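Local coordinates for protein acyl-coenzyme A oxidase acox-1.1 (Caenorhabditis elegans, PDB 5K3I) that catalyses the FAD-dependent first step of peroxisomal beta-oxidation, desaturating acyl-CoA chains to (2E)-enoyl-CoA and passing the electrons to oxygen to give hydrogen peroxide, at residues I348-A353 and H568-Y573; R295-T300 and E360-Y365. The protein carries 1 engineered substitution. All coordinates share one frame; numbering follows the deposited sequence.

Interaction 1: I348-A353 and H568-Y573; sequences IARAYA and HLHVNY. With ATP (adenosine-5'-triphosphate), chain N.
Ala349 and His570 meet where two helices of the acyl-CoA oxidase fold cross nearly at right angles, one from the C-alpha1 domain and one from the C-terminal helical domain. The short axes pass 9.3 Å apart at 106°, so contact is confined to a patch around a single turn of each helix. The tight half is apolar. Ala349 CB lies 4.0 Å from His570 CB, and the small methyl suits this point, where Ala349 CA and His570 CA approach to 5.7 Å. One turn on, Ala353 CB sits over one face of the His570 imidazole, 4.1 Å above its plane and toward the rim, while Arg350 CG comes to the ring's edge, 4.2 Å from CE1. The imidazole is thus set among aliphatic carbons, and Val544 of helix 520-553 also touches the His570 side chain.

Toward the ATP pocket the touch is sparser, although the residues remain buried, and the two helices are bridged by long side chains through one contact, Arg350 NH2 to Tyr573 CE2 at 4.1 Å. From CG to NE the Arg350 chain is extended, long enough to carry its guanidinium across to the other helix, where NE forms a salt bridge with Glu574. The plane of this group stands at 88° to the Tyr573 ring, whose CE2 edge lies over one guanidinium face. With CG anti to the backbone N (chi1 -174°), the Tyr573 ring is directed along the flank of its helix toward the nucleotide. ATP itself is hydrogen-bonded to His342 and to Tyr581 of the second subunit, and Tyr573 adds a neighbour to its sugar end: the phenol OH lies 3.2 Å from ATP C5'.

Interaction 2: R295-T300 and E360-Y365; sequences RSYMLT and ETVKLY
Ser296 OG donates a hydrogen bond to the carbonyl O of Val292, a turn earlier in its own helix, and is flanked by two side chains of the opposite helix: Tyr365 CB at 3.9 Å and Thr361 CG2 at 4.0 Å. With its hydroxyl satisfied at home, the small serine can face carbon, which lets the antiparallel helices of the C-alpha1 bundle come within 8.9 Å, their directions 156° apart. Thr361 plays the matching role. Its OG1 bonds to Ala357 O, and the same oxygen touches Leu299 CD1, while CG2, anti to the backbone N, is turned toward Ser296.

On its more exposed side the contact is carried by Tyr297. Val362 CG2 stands over the centre of its ring, 4.1 Å above the plane, in a CH-pi contact only 10° off the normal. The second branch, CG1, reaches the phenol end and lies 3.6 Å from Tyr297 OH. A branched residue suits this place, since one methyl covers the face and the other the tip. Cut back to an alanine, this position is likely to lose the contacts of both methyls and open a gap over one face of Tyr297, leaving its hold to His293, which stacks on it, and to Tyr365. At the ring's edge, Tyr297 CE1 packs 3.8 Å from Tyr365 CD2, with the two rings nearly perpendicular in an oblique pair.

Just beyond, helix 292-319 is kinked, and Thr300 OG1 donates to Tyr297 O from above the carbonyl plane. Helix 380-407 packs against the buried side, its Thr387 touching Ser296 and its Leu390 touching Thr361, and helix 520-553 meets helix 338-370 at Glu360.

Both contacts use helix 338-370, interaction 1 at its 348-353 turns and interaction 2 further on at 360-365. Their centres lie 19 Å apart and their nearest atoms about 7 Å, without touching. Along the chain the segments alternate: 295-300 comes first, then 348-353, 360-365 and finally 568-573. Interaction 2 joins two helices within the C-alpha1 domain, whereas interaction 1 joins that domain to the C-terminal helical region. One long helix thus connects surroundings of different kinds: the ATP pocket shared between subunits near 568-573 and, within 295-300, a probable substrate-binding residue, Arg295, beside the engineered Ala434 at the predicted proton-acceptor position.

Interaction 1: I348-A353 and H568-Y573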
ATOM      1  N   ILE A 348       4.052  -3.644  16.269  1.00 18.25           N
ATOM      2  CA  ILE A 348       5.263  -4.074  16.954  1.00 18.40           C
ATOM      3  C   ILE A 348       5.066  -5.490  17.459  1.00 18.60           C
ATOM      4  O   ILE A 348       5.938  -6.355  17.304  1.00 18.83           O
ATOM      5  CB  ILE A 348       5.625  -3.121  18.109  1.00 18.32           C
ATOM      6  CG1 ILE A 348       5.891  -1.700  17.620  1.00 18.22           C
ATOM      7  CG2 ILE A 348       6.879  -3.622  18.818  1.00 18.30           C
ATOM      8  CD1 ILE A 348       6.151  -0.735  18.766  1.00 18.15           C
ATOM      9  N   ALA A 349       3.897  -5.749  18.049  1.00 17.37           N
ATOM     10  CA  ALA A 349       3.538  -7.107  18.437  1.00 17.50           C
ATOM     11  C   ALA A 349       3.607  -8.049  17.243  1.00 17.81           C
ATOM     12  O   ALA A 349       4.149  -9.154  17.346  1.00 17.80           O
ATOM     13  CB  ALA A 349       2.144  -7.124  19.063  1.00 17.66           C
ATOM     14  N   ARG A 350       3.083  -7.619  16.093  1.00 18.88           N
ATOM     15  CA  ARG A 350       3.113  -8.467  14.905  1.00 19.08           C
ATOM     16  C   ARG A 350       4.534  -8.754  14.437  1.00 19.47           C
ATOM     17  O   ARG A 350       4.818  -9.878  14.007  1.00 20.60           O
ATOM     18  CB  ARG A 350       2.308  -7.832  13.764  1.00 18.81           C
ATOM     19  CG  ARG A 350       0.812  -8.040  13.892  1.00 18.84           C
ATOM     20  CD  ARG A 350       0.007  -7.295  12.841  1.00 18.86           C
ATOM     21  NE  ARG A 350      -1.386  -7.733  12.842  1.00 19.07           N
ATOM     22  CZ  ARG A 350      -2.279  -7.407  11.909  1.00 19.45           C
ATOM     23  NH1 ARG A 350      -1.930  -6.609  10.908  1.00 19.67           N
ATOM     24  NH2 ARG A 350      -3.527  -7.863  11.987  1.00 19.22           N
ATOM     25  N   ALA A 351       5.440  -7.776  14.541  1.00 17.85           N
ATOM     26  CA  ALA A 351       6.794  -7.984  14.037  1.00 18.20           C
ATOM     27  C   ALA A 351       7.542  -9.018  14.874  1.00 18.58           C
ATOM     28  O   ALA A 351       8.251  -9.880  14.333  1.00 18.51           O
ATOM     29  CB  ALA A 351       7.554  -6.658  14.015  1.00 18.27           C
ATOM     30  N   TYR A 352       7.369  -8.966  16.196  1.00 19.64           N
ATOM     31  CA  TYR A 352       7.921 -10.003  17.062  1.00 19.99           C
ATOM     32  C   TYR A 352       7.290 -11.354  16.752  1.00 20.02           C
ATOM     33  O   TYR A 352       7.984 -12.369  16.617  1.00 19.66           O
ATOM     34  CB  TYR A 352       7.713  -9.624  18.534  1.00 20.12           C
ATOM     35  CG  TYR A 352       8.773  -8.682  19.079  1.00 20.15           C
ATOM     36  CD1 TYR A 352       8.700  -7.314  18.863  1.00 20.56           C
ATOM     37  CD2 TYR A 352       9.852  -9.169  19.805  1.00 20.22           C
ATOM     38  CE1 TYR A 352       9.673  -6.456  19.356  1.00 20.33           C
ATOM     39  CE2 TYR A 352      10.826  -8.323  20.302  1.00 20.59           C
ATOM     40  CZ  TYR A 352      10.733  -6.968  20.075  1.00 20.68           C
ATOM     41  OH  TYR A 352      11.696  -6.123  20.567  1.00 20.87           O
ATOM     42  N   ALA A 353       5.961 -11.376  16.641  1.00 18.96           N
ATOM     43  CA  ALA A 353       5.243 -12.615  16.367  1.00 19.18           C
ATOM     44  C   ALA A 353       5.718 -13.258  15.068  1.00 20.07           C
ATOM     45  O   ALA A 353       5.905 -14.481  15.004  1.00 20.21           O
ATOM     46  CB  ALA A 353       3.741 -12.344  16.324  1.00 19.21           C
ATOM     47  N   HIS A 568      -0.111 -10.037  25.156  1.00 23.22           N
ATOM     48  CA  HIS A 568      -1.466  -9.678  25.558  1.00 22.55           C
ATOM     49  C   HIS A 568      -2.068  -8.645  24.615  1.00 21.58           C
ATOM     50  O   HIS A 568      -3.261  -8.705  24.297  1.00 22.14           O
ATOM     51  CB  HIS A 568      -1.471  -9.159  26.988  1.00 22.95           C
ATOM     52  CG  HIS A 568      -1.538 -10.244  28.014  1.00 23.71           C
ATOM     53  ND1 HIS A 568      -2.688 -10.958  28.265  1.00 24.16           N
ATOM     54  CD2 HIS A 568      -0.601 -10.721  28.868  1.00 24.34           C
ATOM     55  CE1 HIS A 568      -2.451 -11.848  29.212  1.00 24.15           C
ATOM     56  NE2 HIS A 568      -1.194 -11.722  29.600  1.00 24.39           N
ATOM     57  N   LEU A 569      -1.264  -7.677  24.169  1.00 20.76           N
ATOM     58  CA  LEU A 569      -1.749  -6.722  23.181  1.00 20.18           C
ATOM     59  C   LEU A 569      -2.110  -7.442  21.888  1.00 19.89           C
ATOM     60  O   LEU A 569      -3.173  -7.209  21.298  1.00 20.07           O
ATOM     61  CB  LEU A 569      -0.683  -5.654  22.930  1.00 20.06           C
ATOM     62  CG  LEU A 569      -0.981  -4.627  21.834  1.00 19.81           C
ATOM     63  CD1 LEU A 569      -2.270  -3.909  22.142  1.00 19.95           C
ATOM     64  CD2 LEU A 569       0.172  -3.640  21.629  1.00 19.58           C
ATOM     65  N   HIS A 570      -1.225  -8.337  21.449  1.00 19.54           N
ATOM     66  CA  HIS A 570      -1.454  -9.144  20.259  1.00 19.34           C
ATOM     67  C   HIS A 570      -2.790  -9.881  20.308  1.00 19.26           C
ATOM     68  O   HIS A 570      -3.634  -9.708  19.424  1.00 19.31           O
ATOM     69  CB  HIS A 570      -0.293 -10.119  20.070  1.00 19.51           C
ATOM     70  CG  HIS A 570      -0.335 -10.859  18.768  1.00 19.65           C
ATOM     71  ND1 HIS A 570      -0.247 -10.226  17.545  1.00 19.80           N
ATOM     72  CD2 HIS A 570      -0.443 -12.181  18.500  1.00 19.77           C
ATOM     73  CE1 HIS A 570      -0.302 -11.129  16.581  1.00 19.70           C
ATOM     74  NE2 HIS A 570      -0.421 -12.323  17.134  1.00 19.81           N
ATOM     75  N   VAL A 571      -3.009 -10.712  21.332  1.00 19.73           N
ATOM     76  CA  VAL A 571      -4.207 -11.556  21.340  1.00 19.58           C
ATOM     77  C   VAL A 571      -5.485 -10.726  21.417  1.00 19.68           C
ATOM     78  O   VAL A 571      -6.517 -11.122  20.865  1.00 19.74           O
ATOM     79  CB  VAL A 571      -4.142 -12.602  22.475  1.00 19.70           C
ATOM     80  CG1 VAL A 571      -2.963 -13.546  22.267  1.00 19.74           C
ATOM     81  CG2 VAL A 571      -4.066 -11.930  23.822  1.00 19.73           C
ATOM     82  N   ASN A 572      -5.449  -9.555  22.061  1.00 19.78           N
ATOM     83  CA  ASN A 572      -6.668  -8.749  22.114  1.00 19.84           C
ATOM     84  C   ASN A 572      -6.932  -7.998  20.813  1.00 19.87           C
ATOM     85  O   ASN A 572      -8.086  -7.908  20.378  1.00 20.02           O
ATOM     86  CB  ASN A 572      -6.628  -7.773  23.293  1.00 20.02           C
ATOM     87  CG  ASN A 572      -6.788  -8.471  24.636  1.00 20.15           C
ATOM     88  OD1 ASN A 572      -7.898  -8.818  25.036  1.00 19.82           O
ATOM     89  ND2 ASN A 572      -5.687  -8.635  25.354  1.00 20.37           N
ATOM     90  N   TYR A 573      -5.885  -7.470  20.173  1.00 19.25           N
ATOM     91  CA  TYR A 573      -6.061  -6.806  18.882  1.00 19.43           C
ATOM     92  C   TYR A 573      -6.552  -7.782  17.822  1.00 19.88           C
ATOM     93  O   TYR A 573      -7.508  -7.499  17.092  1.00 20.54           O
ATOM     94  CB  TYR A 573      -4.747  -6.157  18.440  1.00 19.56           C
ATOM     95  CG  TYR A 573      -4.871  -5.314  17.177  1.00 19.48           C
ATOM     96  CD1 TYR A 573      -5.291  -3.993  17.235  1.00 19.53           C
ATOM     97  CD2 TYR A 573      -4.570  -5.842  15.930  1.00 19.34           C
ATOM     98  CE1 TYR A 573      -5.404  -3.221  16.087  1.00 19.15           C
ATOM     99  CE2 TYR A 573      -4.684  -5.076  14.781  1.00 19.07           C
ATOM    100  CZ  TYR A 573      -5.096  -3.770  14.867  1.00 18.80           C
ATOM    101  OH  TYR A 573      -5.212  -3.002  13.734  1.00 18.61           O
TER
HETATM  102  PG  ATP N 703     -13.433  -1.628  12.728  1.00 17.11           P
HETATM  103  O1G ATP N 703     -14.421  -0.853  13.564  1.00 16.92           O
HETATM  104  O2G ATP N 703     -14.051  -2.397  11.587  1.00 17.22           O
HETATM  105  O3G ATP N 703     -12.421  -2.407  13.530  1.00 17.87           O
HETATM  106  PB  ATP N 703     -11.189  -0.838  11.241  1.00 18.62           P
HETATM  107  O1B ATP N 703     -10.829  -2.274  11.539  1.00 19.23           O
HETATM  108  O2B ATP N 703     -11.304  -0.379   9.810  1.00 18.19           O
HETATM  109  O3B ATP N 703     -12.565  -0.486  11.998  1.00 17.96           O
HETATM  110  PA  ATP N 703      -9.670  -0.157  13.503  1.00 19.71           P
HETATM  111  O1A ATP N 703     -10.028  -1.578  13.861  1.00 19.21           O
HETATM  112  O2A ATP N 703     -10.168   0.983  14.359  1.00 19.73           O
HETATM  113  O3A ATP N 703     -10.126   0.118  11.983  1.00 19.07           O
HETATM  114  O5' ATP N 703      -8.069  -0.047  13.401  1.00 19.33           O
HETATM  115  C5' ATP N 703      -7.342  -0.893  12.513  1.00 18.51           C
HETATM  116  C4' ATP N 703      -6.246  -0.106  11.802  1.00 18.21           C
HETATM  117  O4' ATP N 703      -6.757   0.479  10.601  1.00 17.86           O
HETATM  118  C3' ATP N 703      -5.699   1.024  12.662  1.00 18.38           C
HETATM  119  O3' ATP N 703      -4.322   0.785  12.969  1.00 18.49           O
HETATM  120  C2' ATP N 703      -5.827   2.283  11.829  1.00 18.39           C
HETATM  121  O2' ATP N 703      -4.562   2.943  11.730  1.00 18.44           O
HETATM  122  C1' ATP N 703      -6.288   1.822  10.456  1.00 18.04           C
HETATM  123  N9  ATP N 703      -7.372   2.709   9.964  1.00 18.13           N
HETATM  124  C8  ATP N 703      -8.662   2.673  10.347  1.00 18.30           C
HETATM  125  N7  ATP N 703      -9.388   3.623   9.706  1.00 18.38           N
HETATM  126  C5  ATP N 703      -8.551   4.291   8.891  1.00 18.29           C
HETATM  127  C6  ATP N 703      -8.663   5.414   7.931  1.00 18.38           C
HETATM  128  N6  ATP N 703      -9.848   6.031   7.709  1.00 18.08           N
HETATM  129  N1  ATP N 703      -7.541   5.802   7.285  1.00 19.06           N
HETATM  130  C2  ATP N 703      -6.357   5.198   7.496  1.00 18.46           C
HETATM  131  N3  ATP N 703      -6.184   4.176   8.351  1.00 18.19           N
HETATM  132  C4  ATP N 703      -7.223   3.684   9.066  1.00 18.17           C

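Interaction 2: R295-T300 and E360-Y365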
ATOM      1  N   ARG A 295       9.860 -19.521   0.910  1.00 29.23           N
ATOM      2  CA  ARG A 295       8.759 -19.205   1.812  1.00 29.48           C
ATOM      3  C   ARG A 295       9.169 -19.318   3.278  1.00 29.11           C
ATOM      4  O   ARG A 295       8.727 -18.517   4.113  1.00 28.21           O
ATOM      5  CB  ARG A 295       7.589 -20.122   1.518  1.00 29.12           C
ATOM      6  CG  ARG A 295       6.822 -19.819   0.270  1.00 29.50           C
ATOM      7  CD  ARG A 295       6.055 -21.030  -0.200  1.00 28.70           C
ATOM      8  NE  ARG A 295       5.648 -20.902  -1.591  1.00 27.69           N
ATOM      9  CZ  ARG A 295       5.364 -21.929  -2.377  1.00 27.35           C
ATOM     10  NH1 ARG A 295       5.425 -23.170  -1.909  1.00 27.62           N
ATOM     11  NH2 ARG A 295       4.993 -21.710  -3.625  1.00 28.99           N
ATOM     12  N   SER A 296       9.994 -20.320   3.619  1.00 28.14           N
ATOM     13  CA  SER A 296      10.377 -20.501   5.015  1.00 29.05           C
ATOM     14  C   SER A 296      11.252 -19.354   5.495  1.00 31.54           C
ATOM     15  O   SER A 296      11.068 -18.851   6.608  1.00 33.70           O
ATOM     16  CB  SER A 296      11.098 -21.838   5.201  1.00 28.42           C
ATOM     17  OG  SER A 296      10.229 -22.921   4.972  1.00 28.92           O
ATOM     18  N   TYR A 297      12.192 -18.916   4.666  1.00 31.69           N
ATOM     19  CA  TYR A 297      13.184 -17.934   5.074  1.00 33.00           C
ATOM     20  C   TYR A 297      12.754 -16.488   4.813  1.00 30.57           C
ATOM     21  O   TYR A 297      13.358 -15.569   5.377  1.00 32.80           O
ATOM     22  CB  TYR A 297      14.520 -18.237   4.393  1.00 33.72           C
ATOM     23  CG  TYR A 297      15.293 -19.363   5.066  1.00 37.07           C
ATOM     24  CD1 TYR A 297      15.086 -20.699   4.712  1.00 38.85           C
ATOM     25  CD2 TYR A 297      16.231 -19.087   6.052  1.00 38.81           C
ATOM     26  CE1 TYR A 297      15.796 -21.726   5.331  1.00 39.36           C
ATOM     27  CE2 TYR A 297      16.944 -20.098   6.668  1.00 39.67           C
ATOM     28  CZ  TYR A 297      16.726 -21.416   6.308  1.00 40.56           C
ATOM     29  OH  TYR A 297      17.451 -22.412   6.934  1.00 37.73           O
ATOM     30  N   MET A 298      11.734 -16.249   3.983  1.00 28.41           N
ATOM     31  CA  MET A 298      11.304 -14.882   3.712  1.00 26.78           C
ATOM     32  C   MET A 298      10.522 -14.268   4.864  1.00 26.60           C
ATOM     33  O   MET A 298      10.264 -13.060   4.830  1.00 26.87           O
ATOM     34  CB  MET A 298      10.456 -14.815   2.435  1.00 25.37           C
ATOM     35  CG  MET A 298       9.019 -15.305   2.605  1.00 24.91           C
ATOM     36  SD  MET A 298       8.084 -15.387   1.054  1.00 24.27           S
ATOM     37  CE  MET A 298       7.371 -13.748   0.949  1.00 25.03           C
ATOM     38  N   LEU A 299      10.093 -15.067   5.848  1.00 24.99           N
ATOM     39  CA  LEU A 299       9.289 -14.524   6.942  1.00 24.50           C
ATOM     40  C   LEU A 299      10.092 -13.552   7.811  1.00 23.80           C
ATOM     41  O   LEU A 299       9.561 -12.518   8.230  1.00 24.16           O
ATOM     42  CB  LEU A 299       8.671 -15.655   7.774  1.00 25.22           C
ATOM     43  CG  LEU A 299       7.844 -16.672   6.971  1.00 26.21           C
ATOM     44  CD1 LEU A 299       7.452 -17.865   7.830  1.00 27.07           C
ATOM     45  CD2 LEU A 299       6.610 -16.026   6.347  1.00 25.97           C
ATOM     46  N   THR A 300      11.368 -13.861   8.106  1.00 23.86           N
ATOM     47  CA  THR A 300      12.214 -12.888   8.806  1.00 24.08           C
ATOM     48  C   THR A 300      12.349 -11.609   7.997  1.00 23.50           C
ATOM     49  O   THR A 300      12.300 -10.508   8.554  1.00 23.87           O
ATOM     50  CB  THR A 300      13.613 -13.449   9.058  1.00 24.53           C
ATOM     51  OG1 THR A 300      13.773 -14.679   8.350  1.00 25.65           O
ATOM     52  CG2 THR A 300      13.864 -13.679  10.538  1.00 25.19           C
ATOM     53  N   GLU A 360      10.331 -20.915  14.227  1.00 25.40           N
ATOM     54  CA  GLU A 360       9.747 -22.252  14.290  1.00 25.23           C
ATOM     55  C   GLU A 360       9.562 -22.855  12.906  1.00 25.99           C
ATOM     56  O   GLU A 360       9.671 -24.078  12.742  1.00 26.42           O
ATOM     57  CB  GLU A 360       8.409 -22.228  15.027  1.00 25.21           C
ATOM     58  CG  GLU A 360       8.516 -22.030  16.520  1.00 24.95           C
ATOM     59  CD  GLU A 360       7.205 -22.299  17.231  1.00 25.07           C
ATOM     60  OE1 GLU A 360       6.272 -22.808  16.575  1.00 24.41           O
ATOM     61  OE2 GLU A 360       7.110 -22.031  18.449  1.00 24.47           O
ATOM     62  N   THR A 361       9.273 -22.025  11.906  1.00 28.36           N
ATOM     63  CA  THR A 361       9.118 -22.539  10.553  1.00 28.05           C
ATOM     64  C   THR A 361      10.453 -23.023  10.001  1.00 29.37           C
ATOM     65  O   THR A 361      10.530 -24.091   9.384  1.00 29.91           O
ATOM     66  CB  THR A 361       8.512 -21.466   9.652  1.00 27.60           C
ATOM     67  OG1 THR A 361       7.289 -20.999  10.231  1.00 27.09           O
ATOM     68  CG2 THR A 361       8.218 -22.045   8.272  1.00 28.27           C
ATOM     69  N   VAL A 362      11.518 -22.244  10.213  1.00 32.63           N
ATOM     70  CA  VAL A 362      12.856 -22.653   9.791  1.00 33.24           C
ATOM     71  C   VAL A 362      13.300 -23.922  10.510  1.00 33.59           C
ATOM     72  O   VAL A 362      13.955 -24.790   9.916  1.00 33.25           O
ATOM     73  CB  VAL A 362      13.848 -21.501  10.009  1.00 32.93           C
ATOM     74  CG1 VAL A 362      15.273 -21.980   9.807  1.00 33.35           C
ATOM     75  CG2 VAL A 362      13.532 -20.371   9.042  1.00 34.00           C
ATOM     76  N   LYS A 363      12.949 -24.064  11.793  1.00 33.54           N
ATOM     77  CA  LYS A 363      13.237 -25.323  12.477  1.00 36.46           C
ATOM     78  C   LYS A 363      12.545 -26.493  11.793  1.00 35.63           C
ATOM     79  O   LYS A 363      13.158 -27.541  11.572  1.00 35.13           O
ATOM     80  CB  LYS A 363      12.841 -25.244  13.955  1.00 40.12           C
ATOM     81  CG  LYS A 363      13.993 -24.865  14.878  1.00 43.93           C
ATOM     82  CD  LYS A 363      13.540 -24.553  16.296  1.00 44.43           C
ATOM     83  CE  LYS A 363      14.438 -23.498  16.921  1.00 45.82           C
ATOM     84  NZ  LYS A 363      14.640 -23.681  18.390  1.00 47.96           N
ATOM     85  N   LEU A 364      11.268 -26.326  11.441  1.00 37.30           N
ATOM     86  CA  LEU A 364      10.541 -27.387  10.748  1.00 35.91           C
ATOM     87  C   LEU A 364      11.109 -27.652   9.359  1.00 36.85           C
ATOM     88  O   LEU A 364      11.083 -28.793   8.888  1.00 35.13           O
ATOM     89  CB  LEU A 364       9.061 -27.034  10.658  1.00 35.86           C
ATOM     90  CG  LEU A 364       8.108 -28.105  10.126  1.00 36.09           C
ATOM     91  CD1 LEU A 364       7.983 -29.232  11.137  1.00 36.14           C
ATOM     92  CD2 LEU A 364       6.748 -27.492   9.833  1.00 36.25           C
ATOM     93  N   TYR A 365      11.605 -26.613   8.678  1.00 36.08           N
ATOM     94  CA  TYR A 365      12.238 -26.824   7.381  1.00 37.92           C
ATOM     95  C   TYR A 365      13.492 -27.671   7.530  1.00 41.51           C
ATOM     96  O   TYR A 365      13.762 -28.550   6.706  1.00 42.58           O
ATOM     97  CB  TYR A 365      12.587 -25.491   6.725  1.00 37.08           C
ATOM     98  CG  TYR A 365      13.304 -25.645   5.399  1.00 38.69           C
ATOM     99  CD1 TYR A 365      12.625 -26.090   4.267  1.00 40.99           C
ATOM    100  CD2 TYR A 365      14.659 -25.374   5.283  1.00 40.00           C
ATOM    101  CE1 TYR A 365      13.272 -26.235   3.053  1.00 40.37           C
ATOM    102  CE2 TYR A 365      15.316 -25.522   4.073  1.00 39.98           C
ATOM    103  CZ  TYR A 365      14.615 -25.953   2.960  1.00 40.85           C
ATOM    104  OH  TYR A 365      15.255 -26.103   1.749  1.00 43.99           O
TER